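Side-chain contact in G-protein alpha subunit Galpha7 (Naegleria fowleri, PDB 6NE6), which probably binds and hydrolyses GTP as the switching subunit of a heterotrimeric G protein, relaying signals inside the amoeba: residues S132-N137 with V154-K159. Numbering follows the deposited sequence.
Sequences SYYFDN and VRARIK
A chi1 of 169° swings the Tyr-133 ring away from its backbone N to lie beside the carbonyl carbon, and with the Arg-155 chain extended from CG to NE the guanidinium stacks flat on that ring, offset toward CD1. The planes lie 10° apart with centres separated by 4.5 Å, and Arg-155 NE sits over the ring at 3.4 Å from Tyr-133 CD1. The aliphatic part of the arginine joins in: Arg-155 CD makes a CH-pi contact 3.4 Å from the centroid of the Tyr-133 ring, nearly on the ring normal. Asn-137 ND2 lies over the rim of the opposite face and donates a 2.8 Å hydrogen bond to Tyr-133 O, bracketing the ring between amide and arginine. A salt bridge from Arg-155 NE to Glu-151 and a hydrogen bond from Tyr-133 OH to Asp-152 OD1 hold the polar ends of the stacked pair. Alongside, Tyr-134 OH comes within 3.0 Å of Ala-156 N, too poorly angled for a hydrogen bond; it bonds to Asp-152 O instead. The contact thus joins helix 131-136, packed on helix 39-66 through Tyr-134 and Phe-135, to the loop between helix 150-154 and strand 163-170, consistent with the junction between the helical and Ras-like domains of G-alpha subunits.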
ATOM      1  N   SER A 132     -10.715  -2.258  -7.988  1.00 12.51           N
ATOM      2  CA  SER A 132     -11.786  -1.624  -8.749  0.62 13.45           C
ATOM      3  C   SER A 132     -11.240  -0.600  -9.736  1.00 15.87           C
ATOM      4  O   SER A 132     -11.792  -0.458 -10.833  1.00 14.70           O
ATOM      5  CB  SER A 132     -12.814  -0.973  -7.814  0.62 19.06           C
ATOM      6  OG  SER A 132     -12.285   0.177  -7.183  0.62 16.31           O
ATOM      7  N   TYR A 133     -10.168   0.101  -9.374  1.00 15.30           N
ATOM      8  CA  TYR A 133      -9.535   1.037 -10.293  1.00 15.18           C
ATOM      9  C   TYR A 133      -9.146   0.342 -11.591  1.00 11.92           C
ATOM     10  O   TYR A 133      -9.462   0.820 -12.690  1.00 13.53           O
ATOM     11  CB  TYR A 133      -8.304   1.659  -9.621  1.00 12.83           C
ATOM     12  CG  TYR A 133      -7.434   2.435 -10.594  1.00 14.60           C
ATOM     13  CD1 TYR A 133      -7.662   3.781 -10.849  1.00 16.83           C
ATOM     14  CD2 TYR A 133      -6.388   1.807 -11.264  1.00 13.96           C
ATOM     15  CE1 TYR A 133      -6.867   4.481 -11.753  1.00 17.84           C
ATOM     16  CE2 TYR A 133      -5.592   2.494 -12.162  1.00 15.94           C
ATOM     17  CZ  TYR A 133      -5.834   3.829 -12.402  1.00 17.61           C
ATOM     18  OH  TYR A 133      -5.040   4.508 -13.293  1.00 17.39           O
ATOM     19  N   TYR A 134      -8.451  -0.793 -11.490  1.00 11.38           N
ATOM     20  CA  TYR A 134      -8.015  -1.449 -12.717  1.00 12.37           C
ATOM     21  C   TYR A 134      -9.213  -1.979 -13.502  1.00 12.75           C
ATOM     22  O   TYR A 134      -9.289  -1.798 -14.727  1.00 13.55           O
ATOM     23  CB  TYR A 134      -7.011  -2.564 -12.405  1.00 10.89           C
ATOM     24  CG  TYR A 134      -5.653  -2.084 -11.922  1.00 12.14           C
ATOM     25  CD1 TYR A 134      -4.930  -1.120 -12.632  1.00 12.74           C
ATOM     26  CD2 TYR A 134      -5.096  -2.595 -10.758  1.00 16.48           C
ATOM     27  CE1 TYR A 134      -3.679  -0.689 -12.194  1.00 15.46           C
ATOM     28  CE2 TYR A 134      -3.857  -2.173 -10.312  1.00 19.26           C
ATOM     29  CZ  TYR A 134      -3.151  -1.226 -11.035  1.00 17.80           C
ATOM     30  OH  TYR A 134      -1.910  -0.796 -10.586  1.00 17.27           O
ATOM     31  N   PHE A 135     -10.178  -2.599 -12.814  1.00 12.02           N
ATOM     32  CA  PHE A 135     -11.351  -3.122 -13.512  1.00 11.68           C
ATOM     33  C   PHE A 135     -12.111  -2.007 -14.223  1.00 12.92           C
ATOM     34  O   PHE A 135     -12.575  -2.178 -15.361  1.00 15.28           O
ATOM     35  CB  PHE A 135     -12.304  -3.818 -12.537  1.00 11.97           C
ATOM     36  CG  PHE A 135     -11.811  -5.131 -11.973  1.00 10.89           C
ATOM     37  CD1 PHE A 135     -11.071  -6.027 -12.729  1.00 11.53           C
ATOM     38  CD2 PHE A 135     -12.156  -5.486 -10.668  1.00 15.91           C
ATOM     39  CE1 PHE A 135     -10.667  -7.253 -12.181  1.00 12.86           C
ATOM     40  CE2 PHE A 135     -11.759  -6.701 -10.122  1.00 13.41           C
ATOM     41  CZ  PHE A 135     -11.024  -7.588 -10.874  1.00 12.81           C
ATOM     42  N   ASP A 136     -12.256  -0.855 -13.562  1.00 13.00           N
ATOM     43  CA  ASP A 136     -13.026   0.233 -14.161  1.00 15.85           C
ATOM     44  C   ASP A 136     -12.299   0.892 -15.322  1.00 19.44           C
ATOM     45  O   ASP A 136     -12.934   1.620 -16.091  1.00 21.52           O
ATOM     46  CB  ASP A 136     -13.351   1.306 -13.121  1.00 17.80           C
ATOM     47  CG  ASP A 136     -14.465   0.895 -12.180  1.00 21.62           C
ATOM     48  OD1 ASP A 136     -15.265  -0.004 -12.537  1.00 22.36           O
ATOM     49  OD2 ASP A 136     -14.549   1.504 -11.090  1.00 25.19           O
ATOM     50  N   ASN A 137     -10.981   0.696 -15.440  1.00 15.66           N
ATOM     51  CA  ASN A 137     -10.211   1.271 -16.538  1.00 19.68           C
ATOM     52  C   ASN A 137      -9.820   0.238 -17.587  1.00 18.78           C
ATOM     53  O   ASN A 137      -8.859   0.453 -18.337  1.00 15.73           O
ATOM     54  CB  ASN A 137      -8.966   1.981 -15.998  1.00 19.68           C
ATOM     55  CG  ASN A 137      -9.310   3.287 -15.314  1.00 25.12           C
ATOM     56  OD1 ASN A 137      -9.581   4.290 -15.976  1.00 32.05           O
ATOM     57  ND2 ASN A 137      -9.344   3.275 -13.990  1.00 19.73           N
ATOM     58  N   VAL A 154       1.683   3.757  -9.798  1.00 14.51           N
ATOM     59  CA  VAL A 154       1.554   4.130  -8.390  1.00 14.15           C
ATOM     60  C   VAL A 154       0.624   3.165  -7.668  1.00 16.13           C
ATOM     61  O   VAL A 154       0.861   2.796  -6.516  1.00 19.19           O
ATOM     62  CB  VAL A 154       1.060   5.582  -8.279  1.00 13.49           C
ATOM     63  CG1 VAL A 154       0.713   5.956  -6.830  1.00 18.15           C
ATOM     64  CG2 VAL A 154       2.107   6.543  -8.840  1.00 16.95           C
ATOM     65  N   ARG A 155      -0.432   2.726  -8.343  1.00 16.38           N
ATOM     66  CA  ARG A 155      -1.420   1.856  -7.715  1.00 18.64           C
ATOM     67  C   ARG A 155      -1.034   0.380  -7.717  1.00 20.01           C
ATOM     68  O   ARG A 155      -1.729  -0.420  -7.083  1.00 22.08           O
ATOM     69  CB  ARG A 155      -2.765   2.040  -8.414  1.00 18.62           C
ATOM     70  CG  ARG A 155      -3.435   3.355  -8.072  1.00 20.92           C
ATOM     71  CD  ARG A 155      -4.834   3.373  -8.609  1.00 23.09           C
ATOM     72  NE  ARG A 155      -5.543   4.619  -8.339  1.00 22.83           N
ATOM     73  CZ  ARG A 155      -6.433   4.780  -7.364  1.00 27.66           C
ATOM     74  NH1 ARG A 155      -6.724   3.775  -6.548  1.00 28.34           N
ATOM     75  NH2 ARG A 155      -7.046   5.944  -7.219  1.00 31.98           N
ATOM     76  N   ALA A 156       0.038  -0.003  -8.400  1.00 14.18           N
ATOM     77  CA  ALA A 156       0.441  -1.401  -8.490  1.00 14.76           C
ATOM     78  C   ALA A 156       1.357  -1.745  -7.325  1.00 23.97           C
ATOM     79  O   ALA A 156       2.445  -1.176  -7.199  1.00 28.40           O
ATOM     80  CB  ALA A 156       1.157  -1.667  -9.808  1.00 19.56           C
ATOM     81  N   ARG A 157       0.939  -2.703  -6.503  1.00 15.80           N
ATOM     82  CA  ARG A 157       1.693  -3.075  -5.302  1.00 20.41           C
ATOM     83  C   ARG A 157       2.772  -4.075  -5.706  1.00 17.71           C
ATOM     84  O   ARG A 157       2.549  -5.280  -5.739  1.00 22.44           O
ATOM     85  CB  ARG A 157       0.756  -3.645  -4.244  1.00 21.15           C
ATOM     86  CG  ARG A 157       1.375  -3.796  -2.843  1.00 21.17           C
ATOM     87  CD  ARG A 157       0.355  -4.285  -1.835  1.00 19.39           C
ATOM     88  NE  ARG A 157      -0.141  -5.618  -2.162  1.00 18.95           N
ATOM     89  CZ  ARG A 157       0.445  -6.740  -1.766  1.00 20.86           C
ATOM     90  NH1 ARG A 157       1.542  -6.678  -1.013  1.00 23.98           N
ATOM     91  NH2 ARG A 157      -0.062  -7.913  -2.120  1.00 22.69           N
ATOM     92  N   ILE A 158       3.968  -3.569  -5.998  1.00 21.53           N
ATOM     93  CA  ILE A 158       5.112  -4.382  -6.405  0.55 22.57           C
ATOM     94  C   ILE A 158       6.123  -4.394  -5.266  1.00 26.41           C
ATOM     95  O   ILE A 158       6.542  -3.330  -4.793  1.00 31.68           O
ATOM     96  CB  ILE A 158       5.757  -3.839  -7.692  0.55 27.97           C
ATOM     97  CG1 ILE A 158       4.686  -3.446  -8.711  0.55 29.23           C
ATOM     98  CG2 ILE A 158       6.724  -4.863  -8.270  0.55 30.86           C
ATOM     99  CD1 ILE A 158       3.990  -4.611  -9.362  0.55 28.38           C
ATOM    100  N   LYS A 159       6.517  -5.589  -4.832  1.00 29.61           N
ATOM    101  CA  LYS A 159       7.378  -5.733  -3.662  1.00 37.72           C
ATOM    102  C   LYS A 159       8.805  -5.301  -3.969  1.00 34.19           C
ATOM    103  O   LYS A 159       9.392  -5.723  -4.969  1.00 28.82           O
ATOM    104  CB  LYS A 159       7.371  -7.180  -3.174  1.00 41.05           C
ATOM    105  CG  LYS A 159       8.128  -7.417  -1.869  1.00 45.02           C
ATOM    106  CD  LYS A 159       7.840  -8.818  -1.358  1.00 51.51           C
ATOM    107  CE  LYS A 159       8.403  -9.074   0.027  1.00 54.73           C
ATOM    108  NZ  LYS A 159       7.969 -10.413   0.524  1.00 55.68           N
TER